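Exocyst complex component EXO70 (Saccharomyces cerevisiae, PDB 2B1E) serves as a subunit of the exocyst, the complex that tethers secretory vesicles to sites of exocytosis, and plays a role in assembling that complex. Local coordinates at residues M468-I473 with K487-K492; F472-G477 with S535-S540; E495-L500 with I548-D553. All blocks are in the same frame, centred on the assembly; numbering follows the deposited sequence.

Interaction 1. Residues M468-I473 with K487-K492; sequences MDSVFI and KEKFRK
Lys-489 reaches from helix 483-504 to the backbone of Ser-470, near the C-terminal end of helix 440-473, and this pair makes all the direct contact between the two segments. Their closest CA atoms are those of Ser-470 and Lys-489, 7.0 Å apart, near enough for one long side chain to bridge them. The lysine leaves its helix with CG beside the backbone N and runs almost straight as far as CE. Its last torsion then bends (chi4 -58°), and this bend swings the ammonium onto the serine carbonyl, with NZ of Lys-489 3.1 Å from O of Ser-470. The donor stands well above the carbonyl plane, 48° out of it, so the bond does not follow a lone-pair direction. On its way the aliphatic chain passes the serine hydroxyl, with CD of Lys-489 3.8 Å from OG of Ser-470.

In Ser-470 the hydroxyl sits between the backbone N and the carbonyl carbon (chi1 82°), from where it bonds back to the carbonyl of Leu-467 in its own helix. A water donates to OG of Ser-470 at 3.1 Å and to O of Lys-489 at 2.8 Å, tying the helices together a second time. The positive charge lies by a carbonyl near the C-terminal end of the helix, where the helix dipole would probably favour it. Beside this polar bridge, Val-471 and Phe-490 both touch Phe-533 of helix 512-537. Consecutive helices running in broadly opposite directions, joined by a short linker and packed on a third, are characteristic of the helical bundles that build the Exo70 rod.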
loop_
_atom_site.group_PDB
_atom_site.type_symbol
_atom_site.label_atom_id
_atom_site.label_comp_id
_atom_site.label_asym_id
_atom_site.label_seq_id
_atom_site.Cartn_x
_atom_site.Cartn_y
_atom_site.Cartn_z
ATOM N N MET A 468 23.753 -46.512 -21.065
ATOM C CA MET A 468 25.167 -46.163 -21.151
ATOM C C MET A 468 25.997 -47.056 -20.224
ATOM O O MET A 468 27.063 -47.547 -20.601
ATOM C CB MET A 468 25.395 -44.687 -20.788
ATOM C CG MET A 468 26.824 -44.227 -21.087
ATOM S SD MET A 468 27.269 -42.570 -20.498
ATOM C CE MET A 468 27.606 -42.922 -18.761
ATOM N N ASP A 469 25.496 -47.272 -19.011
ATOM C CA ASP A 469 26.190 -48.120 -18.051
ATOM C C ASP A 469 26.322 -49.565 -18.543
ATOM O O ASP A 469 27.349 -50.204 -18.327
ATOM C CB ASP A 469 25.467 -48.113 -16.700
ATOM C CG ASP A 469 25.745 -46.863 -15.884
ATOM O OD1 ASP A 469 25.218 -46.783 -14.754
ATOM O OD2 ASP A 469 26.482 -45.966 -16.355
ATOM N N SER A 470 25.287 -50.087 -19.196
ATOM C CA SER A 470 25.342 -51.460 -19.685
ATOM C C SER A 470 26.428 -51.598 -20.753
ATOM O O SER A 470 27.084 -52.639 -20.862
ATOM C CB SER A 470 23.992 -51.889 -20.272
ATOM O OG SER A 470 23.839 -51.443 -21.609
ATOM N N VAL A 471 26.616 -50.545 -21.540
ATOM C CA VAL A 471 27.629 -50.570 -22.582
ATOM C C VAL A 471 29.037 -50.490 -21.972
ATOM O O VAL A 471 29.919 -51.274 -22.322
ATOM C CB VAL A 471 27.409 -49.418 -23.570
ATOM C CG1 VAL A 471 28.464 -49.452 -24.671
ATOM C CG2 VAL A 471 26.014 -49.534 -24.177
ATOM N N PHE A 472 29.242 -49.556 -21.050
ATOM C CA PHE A 472 30.546 -49.404 -20.415
ATOM C C PHE A 472 30.992 -50.697 -19.733
ATOM O O PHE A 472 32.102 -51.179 -19.957
ATOM C CB PHE A 472 30.505 -48.281 -19.378
ATOM C CG PHE A 472 30.725 -46.913 -19.949
ATOM C CD1 PHE A 472 30.195 -46.559 -21.188
ATOM C CD2 PHE A 472 31.425 -45.956 -19.223
ATOM C CE1 PHE A 472 30.356 -45.271 -21.691
ATOM C CE2 PHE A 472 31.591 -44.662 -19.719
ATOM C CZ PHE A 472 31.052 -44.323 -20.957
ATOM N N ILE A 473 30.108 -51.261 -18.920
ATOM C CA ILE A 473 30.401 -52.485 -18.174
ATOM C C ILE A 473 30.784 -53.651 -19.093
ATOM O O ILE A 473 31.498 -54.572 -18.692
ATOM C CB ILE A 473 29.180 -52.895 -17.303
ATOM C CG1 ILE A 473 29.601 -53.937 -16.265
ATOM C CG2 ILE A 473 28.062 -53.449 -18.178
ATOM C CD1 ILE A 473 30.308 -53.344 -15.078
ATOM N N LYS A 487 21.569 -59.016 -27.208
ATOM C CA LYS A 487 20.127 -58.891 -27.401
ATOM C C LYS A 487 19.491 -58.458 -26.083
ATOM O O LYS A 487 18.566 -57.649 -26.060
ATOM C CB LYS A 487 19.508 -60.214 -27.856
ATOM C CG LYS A 487 19.842 -60.594 -29.287
ATOM C CD LYS A 487 18.990 -61.762 -29.766
ATOM C CE LYS A 487 19.219 -63.010 -28.926
ATOM N NZ LYS A 487 20.645 -63.441 -28.959
ATOM N N GLU A 488 19.999 -59.004 -24.984
ATOM C CA GLU A 488 19.478 -58.659 -23.677
ATOM C C GLU A 488 19.632 -57.164 -23.425
ATOM O O GLU A 488 18.759 -56.550 -22.814
ATOM C CB GLU A 488 20.199 -59.445 -22.586
ATOM C CG GLU A 488 19.702 -59.121 -21.190
ATOM C CD GLU A 488 18.266 -59.563 -20.957
ATOM O OE1 GLU A 488 17.633 -59.049 -20.006
ATOM O OE2 GLU A 488 17.772 -60.432 -21.713
ATOM N N LYS A 489 20.730 -56.565 -23.890
ATOM C CA LYS A 489 20.901 -55.131 -23.668
ATOM C C LYS A 489 19.826 -54.352 -24.416
ATOM O O LYS A 489 19.302 -53.363 -23.903
ATOM C CB LYS A 489 22.283 -54.646 -24.117
ATOM C CG LYS A 489 23.435 -55.132 -23.247
ATOM C CD LYS A 489 24.751 -54.499 -23.683
ATOM C CE LYS A 489 25.948 -55.277 -23.140
ATOM N NZ LYS A 489 25.934 -55.375 -21.653
ATOM N N PHE A 490 19.502 -54.789 -25.630
ATOM C CA PHE A 490 18.475 -54.105 -26.415
ATOM C C PHE A 490 17.111 -54.334 -25.776
ATOM O O PHE A 490 16.283 -53.424 -25.687
ATOM C CB PHE A 490 18.461 -54.630 -27.850
ATOM C CG PHE A 490 19.491 -54.003 -28.737
ATOM C CD1 PHE A 490 19.213 -52.817 -29.418
ATOM C CD2 PHE A 490 20.741 -54.594 -28.900
ATOM C CE1 PHE A 490 20.174 -52.226 -30.254
ATOM C CE2 PHE A 490 21.704 -54.020 -29.727
ATOM C CZ PHE A 490 21.424 -52.834 -30.407
ATOM N N ARG A 491 16.882 -55.565 -25.342
ATOM C CA ARG A 491 15.625 -55.934 -24.708
ATOM C C ARG A 491 15.330 -55.019 -23.520
ATOM O O ARG A 491 14.284 -54.369 -23.472
ATOM C CB ARG A 491 15.704 -57.404 -24.268
ATOM C CG ARG A 491 14.461 -57.976 -23.623
ATOM C CD ARG A 491 14.673 -59.471 -23.331
ATOM N NE ARG A 491 14.927 -60.223 -24.564
ATOM C CZ ARG A 491 16.035 -60.915 -24.822
ATOM N NH1 ARG A 491 17.019 -60.974 -23.935
ATOM N NH2 ARG A 491 16.165 -61.538 -25.983
ATOM N N LYS A 492 16.252 -54.951 -22.566
ATOM C CA LYS A 492 16.042 -54.098 -21.400
ATOM C C LYS A 492 15.770 -52.652 -21.815
ATOM O O LYS A 492 14.917 -51.984 -21.238
ATOM C CB LYS A 492 17.251 -54.162 -20.464
ATOM C CG LYS A 492 17.448 -55.536 -19.801
ATOM C CD LYS A 492 18.759 -55.583 -19.014
ATOM C CE LYS A 492 19.078 -56.997 -18.521
ATOM N NZ LYS A 492 20.409 -57.078 -17.838
HETATM O O HOH W 1 20.826 -51.972 -22.011
#

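Interaction 2. Residues F472-G477 with S535-S540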
loop_
_atom_site.group_PDB
_atom_site.type_symbol
_atom_site.label_atom_id
_atom_site.label_comp_id
_atom_site.label_asym_id
_atom_site.label_seq_id
_atom_site.Cartn_x
_atom_site.Cartn_y
_atom_site.Cartn_z
ATOM N N PHE A 472 29.242 -49.556 -21.050
ATOM C CA PHE A 472 30.546 -49.404 -20.415
ATOM C C PHE A 472 30.992 -50.697 -19.733
ATOM O O PHE A 472 32.102 -51.179 -19.957
ATOM C CB PHE A 472 30.505 -48.281 -19.378
ATOM C CG PHE A 472 30.725 -46.913 -19.949
ATOM C CD1 PHE A 472 30.195 -46.559 -21.188
ATOM C CD2 PHE A 472 31.425 -45.956 -19.223
ATOM C CE1 PHE A 472 30.356 -45.271 -21.691
ATOM C CE2 PHE A 472 31.591 -44.662 -19.719
ATOM C CZ PHE A 472 31.052 -44.323 -20.957
ATOM N N ILE A 473 30.108 -51.261 -18.920
ATOM C CA ILE A 473 30.401 -52.485 -18.174
ATOM C C ILE A 473 30.784 -53.651 -19.093
ATOM O O ILE A 473 31.498 -54.572 -18.692
ATOM C CB ILE A 473 29.180 -52.895 -17.303
ATOM C CG1 ILE A 473 29.601 -53.937 -16.265
ATOM C CG2 ILE A 473 28.062 -53.449 -18.178
ATOM C CD1 ILE A 473 30.308 -53.344 -15.078
ATOM N N ASP A 474 30.322 -53.591 -20.334
ATOM C CA ASP A 474 30.586 -54.639 -21.306
ATOM C C ASP A 474 31.642 -54.256 -22.349
ATOM O O ASP A 474 31.800 -54.938 -23.358
ATOM C CB ASP A 474 29.255 -55.020 -21.979
ATOM C CG ASP A 474 29.421 -56.015 -23.117
ATOM O OD1 ASP A 474 29.606 -55.571 -24.274
ATOM O OD2 ASP A 474 29.366 -57.237 -22.850
ATOM N N SER A 475 32.399 -53.193 -22.100
ATOM C CA SER A 475 33.400 -52.786 -23.082
ATOM C C SER A 475 34.811 -52.522 -22.546
ATOM O O SER A 475 35.365 -51.441 -22.754
ATOM C CB SER A 475 32.896 -51.548 -23.838
ATOM O OG SER A 475 31.668 -51.816 -24.498
ATOM N N SER A 476 35.402 -53.508 -21.877
ATOM C CA SER A 476 36.752 -53.344 -21.340
ATOM C C SER A 476 37.797 -54.264 -21.974
ATOM O O SER A 476 39.002 -54.034 -21.831
ATOM C CB SER A 476 36.748 -53.544 -19.825
ATOM O OG SER A 476 36.072 -52.477 -19.177
ATOM N N GLY A 477 37.340 -55.305 -22.662
ATOM C CA GLY A 477 38.254 -56.232 -23.311
ATOM C C GLY A 477 37.968 -56.254 -24.798
ATOM O O GLY A 477 37.687 -55.212 -25.381
ATOM N N SER A 535 24.572 -48.492 -33.563
ATOM C CA SER A 535 25.707 -48.600 -34.473
ATOM C C SER A 535 26.810 -49.491 -33.898
ATOM O O SER A 535 27.481 -50.218 -34.622
ATOM C CB SER A 535 26.269 -47.211 -34.763
ATOM O OG SER A 535 27.390 -47.289 -35.626
ATOM N N ARG A 536 26.980 -49.440 -32.587
ATOM C CA ARG A 536 28.010 -50.225 -31.924
ATOM C C ARG A 536 27.723 -51.730 -31.953
ATOM O O ARG A 536 28.648 -52.550 -32.057
ATOM C CB ARG A 536 28.154 -49.746 -30.472
ATOM C CG ARG A 536 29.273 -50.421 -29.678
ATOM C CD ARG A 536 29.306 -49.972 -28.205
ATOM N NE ARG A 536 29.821 -48.613 -28.012
ATOM C CZ ARG A 536 29.070 -47.521 -27.892
ATOM N NH1 ARG A 536 27.741 -47.600 -27.939
ATOM N NH2 ARG A 536 29.650 -46.339 -27.718
ATOM N N TYR A 537 26.448 -52.098 -31.897
ATOM C CA TYR A 537 26.087 -53.512 -31.851
ATOM C C TYR A 537 25.252 -54.119 -32.976
ATOM O O TYR A 537 25.030 -55.329 -32.980
ATOM C CB TYR A 537 25.355 -53.797 -30.547
ATOM C CG TYR A 537 26.163 -53.553 -29.300
ATOM C CD1 TYR A 537 25.848 -52.507 -28.433
ATOM C CD2 TYR A 537 27.208 -54.411 -28.952
ATOM C CE1 TYR A 537 26.551 -52.328 -27.236
ATOM C CE2 TYR A 537 27.910 -54.239 -27.775
ATOM C CZ TYR A 537 27.580 -53.206 -26.918
ATOM O OH TYR A 537 28.273 -53.079 -25.732
ATOM N N LYS A 538 24.780 -53.309 -33.912
ATOM C CA LYS A 538 23.931 -53.834 -34.973
ATOM C C LYS A 538 24.562 -54.988 -35.749
ATOM O O LYS A 538 23.886 -55.962 -36.094
ATOM C CB LYS A 538 23.538 -52.714 -35.948
ATOM C CG LYS A 538 24.706 -52.124 -36.710
ATOM C CD LYS A 538 24.243 -51.104 -37.740
ATOM C CE LYS A 538 23.535 -51.779 -38.916
ATOM N NZ LYS A 538 24.488 -52.555 -39.768
ATOM N N ASP A 539 25.856 -54.901 -36.011
ATOM C CA ASP A 539 26.498 -55.952 -36.783
ATOM C C ASP A 539 26.872 -57.201 -36.002
ATOM O O ASP A 539 27.689 -57.998 -36.461
ATOM C CB ASP A 539 27.716 -55.395 -37.522
ATOM C CG ASP A 539 27.324 -54.445 -38.635
ATOM O OD1 ASP A 539 26.314 -54.733 -39.310
ATOM O OD2 ASP A 539 28.019 -53.427 -38.842
ATOM N N SER A 540 26.277 -57.373 -34.822
ATOM C CA SER A 540 26.534 -58.565 -34.024
ATOM C C SER A 540 25.664 -59.685 -34.596
ATOM O O SER A 540 25.890 -60.858 -34.316
ATOM C CB SER A 540 26.164 -58.336 -32.555
ATOM O OG SER A 540 26.915 -57.279 -31.983
#
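Tyr-537, near the C-terminal end of helix 512-537, reaches Asp-474, which follows helix 440-473, and can be traced outward atom by atom. Its CB packs against CE2 of Phe-490 of helix 483-504. With CG placed beside the backbone N (chi1 -62°), the ring is directed across to the other segment. One face of it is covered by the preceding residue, the CG of Arg-536 lying 4.1 Å above the ring centre, while Phe-533 and Ile-486 also touch the side chain. Farther out, CE2 and CZ of Tyr-537 each come no nearer than 4.1 Å to OD1 of Asp-474.

The tip makes the polar contact: OH of Tyr-537 donates to OD1 of Asp-474 at 3.2 Å. The carboxylate oxygen lies at the ring edge, close to its plane, and the hydroxyl meets it on the anti side, 30° out of the carboxylate plane. Carboxylate and ring are themselves turned 56° apart. Within the two segments OG of Ser-475 comes next, 3.8 Å from OH of Tyr-537, but that serine hydroxyl is bonded to the carbonyl of Val-471, whose CG1 packs against the same OH.

O of Tyr-537 accepts from both N and OG of Ser-540, which come from the same face of its plane and hold the backbone from Tyr-537 to Ser-540 in a tight turn. In this helical bundle of the Exo70 C-terminal region, the loop after helix 440-473 is thus pinned to helix 512-537, while helix 483-504 packs on the same tyrosine.

Interaction 3. Residues E495-L500 with I548-D553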
loop_
_atom_site.group_PDB
_atom_site.type_symbol
_atom_site.label_atom_id
_atom_site.label_comp_id
_atom_site.label_asym_id
_atom_site.label_seq_id
_atom_site.Cartn_x
_atom_site.Cartn_y
_atom_site.Cartn_z
ATOM N N GLU A 495 12.170 -52.324 -23.097
ATOM C CA GLU A 495 11.188 -52.334 -22.015
ATOM C C GLU A 495 11.162 -50.994 -21.288
ATOM O O GLU A 495 10.097 -50.494 -20.934
ATOM C CB GLU A 495 11.486 -53.460 -21.021
ATOM C CG GLU A 495 11.162 -54.859 -21.543
ATOM C CD GLU A 495 11.604 -55.968 -20.587
ATOM O OE1 GLU A 495 11.196 -55.939 -19.401
ATOM O OE2 GLU A 495 12.353 -56.873 -21.023
ATOM N N GLY A 496 12.333 -50.406 -21.074
ATOM C CA GLY A 496 12.393 -49.128 -20.396
ATOM C C GLY A 496 11.836 -48.023 -21.265
ATOM O O GLY A 496 11.112 -47.150 -20.782
ATOM N N PHE A 497 12.179 -48.064 -22.552
ATOM C CA PHE A 497 11.720 -47.080 -23.535
ATOM C C PHE A 497 10.190 -47.116 -23.654
ATOM O O PHE A 497 9.513 -46.095 -23.512
ATOM C CB PHE A 497 12.330 -47.390 -24.912
ATOM C CG PHE A 497 11.855 -46.468 -26.011
ATOM C CD1 PHE A 497 12.292 -45.141 -26.068
ATOM C CD2 PHE A 497 10.945 -46.916 -26.968
ATOM C CE1 PHE A 497 11.827 -44.270 -27.059
ATOM C CE2 PHE A 497 10.471 -46.052 -27.967
ATOM C CZ PHE A 497 10.914 -44.726 -28.009
ATOM N N GLU A 498 9.662 -48.302 -23.935
ATOM C CA GLU A 498 8.223 -48.494 -24.092
ATOM C C GLU A 498 7.437 -48.119 -22.839
ATOM O O GLU A 498 6.354 -47.539 -22.925
ATOM C CB GLU A 498 7.944 -49.949 -24.498
ATOM C CG GLU A 498 8.170 -50.203 -25.990
ATOM C CD GLU A 498 8.580 -51.623 -26.296
ATOM O OE1 GLU A 498 8.274 -52.520 -25.483
ATOM O OE2 GLU A 498 9.203 -51.851 -27.357
ATOM N N ASP A 499 7.979 -48.445 -21.673
ATOM C CA ASP A 499 7.306 -48.112 -20.422
ATOM C C ASP A 499 7.212 -46.589 -20.280
ATOM O O ASP A 499 6.181 -46.063 -19.860
ATOM C CB ASP A 499 8.076 -48.698 -19.235
ATOM C CG ASP A 499 7.321 -48.567 -17.923
ATOM O OD1 ASP A 499 7.630 -47.649 -17.132
ATOM O OD2 ASP A 499 6.414 -49.389 -17.685
ATOM N N LEU A 500 8.293 -45.890 -20.633
ATOM C CA LEU A 500 8.322 -44.433 -20.541
ATOM C C LEU A 500 7.435 -43.797 -21.600
ATOM O O LEU A 500 6.752 -42.814 -21.326
ATOM C CB LEU A 500 9.762 -43.901 -20.680
ATOM C CG LEU A 500 10.407 -43.230 -19.463
ATOM C CD1 LEU A 500 11.840 -42.811 -19.789
ATOM C CD2 LEU A 500 9.587 -42.011 -19.043
ATOM N N ILE A 548 16.855 -56.923 -33.225
ATOM C CA ILE A 548 16.780 -55.576 -32.689
ATOM C C ILE A 548 15.438 -54.986 -33.105
ATOM O O ILE A 548 15.196 -54.733 -34.279
ATOM C CB ILE A 548 17.931 -54.721 -33.229
ATOM C CG1 ILE A 548 19.264 -55.262 -32.700
ATOM C CG2 ILE A 548 17.738 -53.275 -32.816
ATOM C CD1 ILE A 548 20.488 -54.649 -33.374
ATOM N N LYS A 549 14.567 -54.761 -32.127
ATOM C CA LYS A 549 13.233 -54.233 -32.401
ATOM C C LYS A 549 13.177 -52.905 -33.154
ATOM O O LYS A 549 12.411 -52.767 -34.113
ATOM C CB LYS A 549 12.444 -54.116 -31.085
ATOM C CG LYS A 549 10.960 -53.802 -31.258
ATOM C CD LYS A 549 10.197 -53.949 -29.942
ATOM C CE LYS A 549 8.711 -53.677 -30.124
ATOM N NZ LYS A 549 7.949 -53.909 -28.861
ATOM N N TYR A 550 13.984 -51.933 -32.737
ATOM C CA TYR A 550 13.964 -50.615 -33.366
ATOM C C TYR A 550 15.247 -50.146 -34.038
ATOM O O TYR A 550 16.337 -50.258 -33.470
ATOM C CB TYR A 550 13.608 -49.531 -32.338
ATOM C CG TYR A 550 12.335 -49.738 -31.558
ATOM C CD1 TYR A 550 11.093 -49.434 -32.111
ATOM C CD2 TYR A 550 12.374 -50.198 -30.243
ATOM C CE1 TYR A 550 9.919 -49.575 -31.364
ATOM C CE2 TYR A 550 11.214 -50.342 -29.494
ATOM C CZ TYR A 550 9.994 -50.026 -30.055
ATOM O OH TYR A 550 8.852 -50.142 -29.296
ATOM N N THR A 551 15.114 -49.609 -35.246
ATOM C CA THR A 551 16.262 -49.014 -35.917
ATOM C C THR A 551 16.167 -47.590 -35.369
ATOM O O THR A 551 15.122 -47.197 -34.830
ATOM C CB THR A 551 16.101 -48.970 -37.461
ATOM O OG1 THR A 551 14.921 -48.232 -37.804
ATOM C CG2 THR A 551 16.009 -50.376 -38.024
ATOM N N PRO A 552 17.249 -46.802 -35.459
ATOM C CA PRO A 552 17.117 -45.447 -34.926
ATOM C C PRO A 552 15.957 -44.688 -35.575
ATOM O O PRO A 552 15.227 -43.953 -34.905
ATOM C CB PRO A 552 18.477 -44.829 -35.230
ATOM C CG PRO A 552 19.412 -46.027 -35.041
ATOM C CD PRO A 552 18.655 -47.123 -35.769
ATOM N N ASP A 553 15.784 -44.867 -36.881
ATOM C CA ASP A 553 14.705 -44.184 -37.582
ATOM C C ASP A 553 13.342 -44.605 -37.045
ATOM O O ASP A 553 12.418 -43.802 -36.993
ATOM C CB ASP A 553 14.770 -44.452 -39.093
ATOM C CG ASP A 553 15.863 -43.657 -39.776
ATOM O OD1 ASP A 553 16.394 -42.721 -39.138
ATOM O OD2 ASP A 553 16.183 -43.954 -40.955
HETATM O O HOH W 2 9.122 -55.105 -25.820
#
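Glu-498 of helix 483-504 and Lys-549 of the loop before helix 552-563 reach for each other from opposite directions, and Tyr-550 meets the same carboxylate. OE2 of Glu-498 takes both donors: NZ of Lys-549 at 2.8 Å, in a salt bridge, and OH of Tyr-550 at 2.6 Å. They arrive differently. The ammonium comes from above the carboxylate plane, 47° out of it, whereas the phenol lies nearer the plane, on the anti side. Carboxylate and tyrosine ring are steeply inclined, their planes 68° apart. The second oxygen, OE1 of Glu-498, receives a water at 2.7 Å.

Both faces of the tyrosine ring are engaged. CG of Lys-549 stands 3.9 Å above its centre on one side; placed anti to the backbone N (chi1 -170°), it starts a fully extended chain that passes over the ring to the glutamate. On the opposite side Phe-497 turns its edge to the ring in a T-shaped stack, the centroids 5.7 Å apart. With an alanine at Glu-498 the hydroxyl of Tyr-550 would probably lose its acceptor and the ammonium of Lys-549 its counter-charge, the lysine end becoming free to swing.

The contact lies between helices: Phe-497 continues onto Leu-555, Val-558 and Leu-559 of helix 552-563, and the carbonyl of Tyr-550 is bound by Tyr-530 of helix 512-537. Just beyond, Thr-551 is the N-cap of the terminal helix 552-563, while Leu-500 packs against helix 440-473.

All three contacts lie toward one end of the elongated chain, with centres about 58 to 67 Å from the chain's centre. Interactions 1 and 2 are the closest pair, their centres about 9 Å apart; their segments overlap at Phe-472 and Ile-473, and NZ of Lys-489 comes within 3.4 Å of CB of Asp-474. Interaction 3 lies about 13 Å from interaction 1, centre to centre, farther along helix 483-504, and is joined to it where CZ of Phe-490 packs 3.6 Å from CD1 of Ile-548. The same Ile-548 also touches Lys-538 of interaction 2. These polar bonds lie around a cluster of aromatic side chains that includes Phe-490, Phe-533 and Tyr-537.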